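Local coordinates for Slr0280 protein (Synechocystis sp., PDB 5H3K) that is of unknown function but carries a phosphodiester glycosidase (NAGPA-family) domain, so it may hydrolyse the glycosidic bond of sugar phosphodiesters, at residues A[533-538]-A[568-573]. Residues are numbered along the deposited sequence; the frame is centred on the assembly and turned at random.
Sequences AIAVDR and LGAVNA
Val536 O accepts two backbone N-H groups. Val571 N reaches Val536 O at 2.9 Å, in the carbonyl plane. The bond from Asn572 N to Val536 O is weak, at 3.4 Å. Two residues thus face one, a classic beta bulge. Val536 N returns a bond of 3.0 Å to Asn572 O, which completes the antiparallel hydrogen-bonded pair. On one face of the sheet the Val536 and Asn572 side chains lie side by side, and Val536 CG2 meets Asn572 ND2 at 3.6 Å. On the other face Ala535 CB packs on Ala570 CB and Ala573 CB. Val571 CG2 sits close to Val536 O, at 3.2 Å. Val571 CG1 lies over one face of the Arg538 guanidinium and touches Arg538 CD at 3.7 Å; the Arg538 chain, bent at chi2 (-88°), crosses Val571 obliquely. An alanine at Val571 would remove both methyl branches and would probably loosen the packing against Arg538 and beside the bulge. After helix 558-567, Gly569 is the first residue to leave helical angles; its positive phi (96°) closes a Schellman motif and turns the chain toward the strand. Its O then receives a CA-H...O contact from Asp537 CA. Asn572 OD1 is held by Gln508 N, and Asp537 OD1 accepts from Asn539 N and Asn541 N in the turn that follows. Strand 531-536 runs between strands 542-547 and 572-576 in an antiparallel sheet, with 504-507 next beyond 572-576. Leu565 of helix 558-567 packs on Ala570 and Ala573, while Phe381 of strand 379-392 touches Val536 and Asn572 on the other face.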
loop_
_atom_site.group_PDB
_atom_site.type_symbol
_atom_site.label_atom_id
_atom_site.label_comp_id
_atom_site.label_asym_id
_atom_site.label_seq_id
_atom_site.Cartn_x
_atom_site.Cartn_y
_atom_site.Cartn_z
ATOM N N ALA A 533 -0.533 7.159 -6.586
ATOM C CA ALA A 533 -1.519 8.232 -6.577
ATOM C C ALA A 533 -2.862 7.737 -6.099
ATOM O O ALA A 533 -3.158 6.534 -6.151
ATOM C CB ALA A 533 -1.655 8.890 -7.974
ATOM N N ILE A 534 -3.673 8.680 -5.632
ATOM C CA ILE A 534 -5.094 8.441 -5.446
ATOM C C ILE A 534 -5.849 9.457 -6.293
ATOM O O ILE A 534 -5.514 10.652 -6.297
ATOM C CB ILE A 534 -5.540 8.492 -3.963
ATOM C CG1 ILE A 534 -7.051 8.244 -3.862
ATOM C CG2 ILE A 534 -5.137 9.821 -3.296
ATOM C CD1 ILE A 534 -7.496 7.880 -2.473
ATOM N N ALA A 535 -6.852 8.984 -7.024
ATOM C CA ALA A 535 -7.578 9.841 -7.940
ATOM C C ALA A 535 -9.053 9.502 -7.926
ATOM O O ALA A 535 -9.463 8.444 -7.413
ATOM C CB ALA A 535 -7.015 9.695 -9.352
ATOM N N VAL A 536 -9.860 10.406 -8.465
ATOM C CA VAL A 536 -11.255 10.069 -8.736
ATOM C C VAL A 536 -11.562 10.295 -10.214
ATOM O O VAL A 536 -11.067 11.255 -10.813
ATOM C CB VAL A 536 -12.243 10.849 -7.834
ATOM C CG1 VAL A 536 -11.948 10.585 -6.363
ATOM C CG2 VAL A 536 -12.162 12.338 -8.116
ATOM N N ASP A 537 -12.360 9.402 -10.797
ATOM C CA ASP A 537 -12.769 9.523 -12.208
ATOM C C ASP A 537 -14.097 10.275 -12.386
ATOM O O ASP A 537 -14.612 10.858 -11.435
ATOM C CB ASP A 537 -12.820 8.149 -12.899
ATOM C CG ASP A 537 -13.911 7.221 -12.342
ATOM O OD1 ASP A 537 -14.908 7.674 -11.723
ATOM O OD2 ASP A 537 -13.773 5.999 -12.547
ATOM N N ARG A 538 -14.633 10.239 -13.609
ATOM C CA ARG A 538 -15.883 10.913 -13.973
ATOM C C ARG A 538 -17.076 10.445 -13.141
ATOM O O ARG A 538 -18.000 11.219 -12.867
ATOM C CB ARG A 538 -16.190 10.650 -15.450
ATOM C CG ARG A 538 -14.950 10.527 -16.336
ATOM C CD ARG A 538 -14.497 11.885 -16.855
ATOM N NE ARG A 538 -13.200 11.811 -17.521
ATOM C CZ ARG A 538 -12.544 12.862 -18.007
ATOM N NH1 ARG A 538 -13.067 14.082 -17.906
ATOM N NH2 ARG A 538 -11.363 12.696 -18.594
ATOM N N LEU A 568 -5.672 7.719 -17.603
ATOM C CA LEU A 568 -6.471 6.759 -16.854
ATOM C C LEU A 568 -7.870 7.271 -16.549
ATOM O O LEU A 568 -8.699 6.539 -16.009
ATOM C CB LEU A 568 -5.774 6.402 -15.543
ATOM C CG LEU A 568 -4.503 5.584 -15.706
ATOM C CD1 LEU A 568 -3.778 5.459 -14.364
ATOM C CD2 LEU A 568 -4.856 4.220 -16.260
ATOM N N GLY A 569 -8.124 8.531 -16.882
ATOM C CA GLY A 569 -9.446 9.113 -16.716
ATOM C C GLY A 569 -9.607 9.898 -15.428
ATOM O O GLY A 569 -10.729 10.167 -14.986
ATOM N N ALA A 570 -8.494 10.283 -14.815
ATOM C CA ALA A 570 -8.573 11.024 -13.559
ATOM C C ALA A 570 -9.117 12.433 -13.780
ATOM O O ALA A 570 -8.619 13.157 -14.636
ATOM C CB ALA A 570 -7.206 11.085 -12.892
ATOM N N VAL A 571 -10.132 12.828 -13.011
ATOM C CA VAL A 571 -10.569 14.230 -13.014
ATOM C C VAL A 571 -9.942 15.026 -11.868
ATOM O O VAL A 571 -9.754 16.230 -11.980
ATOM C CB VAL A 571 -12.106 14.367 -12.985
ATOM C CG1 VAL A 571 -12.713 13.598 -14.137
ATOM C CG2 VAL A 571 -12.672 13.862 -11.685
ATOM N N ASN A 572 -9.640 14.349 -10.761
ATOM C CA ASN A 572 -8.842 14.928 -9.680
ATOM C C ASN A 572 -7.799 13.869 -9.339
ATOM O O ASN A 572 -8.132 12.693 -9.352
ATOM C CB ASN A 572 -9.707 15.191 -8.436
ATOM C CG ASN A 572 -10.770 16.259 -8.658
ATOM O OD1 ASN A 572 -10.494 17.334 -9.182
ATOM N ND2 ASN A 572 -11.988 15.968 -8.231
ATOM N N ALA A 573 -6.555 14.264 -9.055
ATOM C CA ALA A 573 -5.488 13.313 -8.776
ATOM C C ALA A 573 -4.465 13.914 -7.827
ATOM O O ALA A 573 -4.045 15.059 -8.004
ATOM C CB ALA A 573 -4.798 12.872 -10.088
#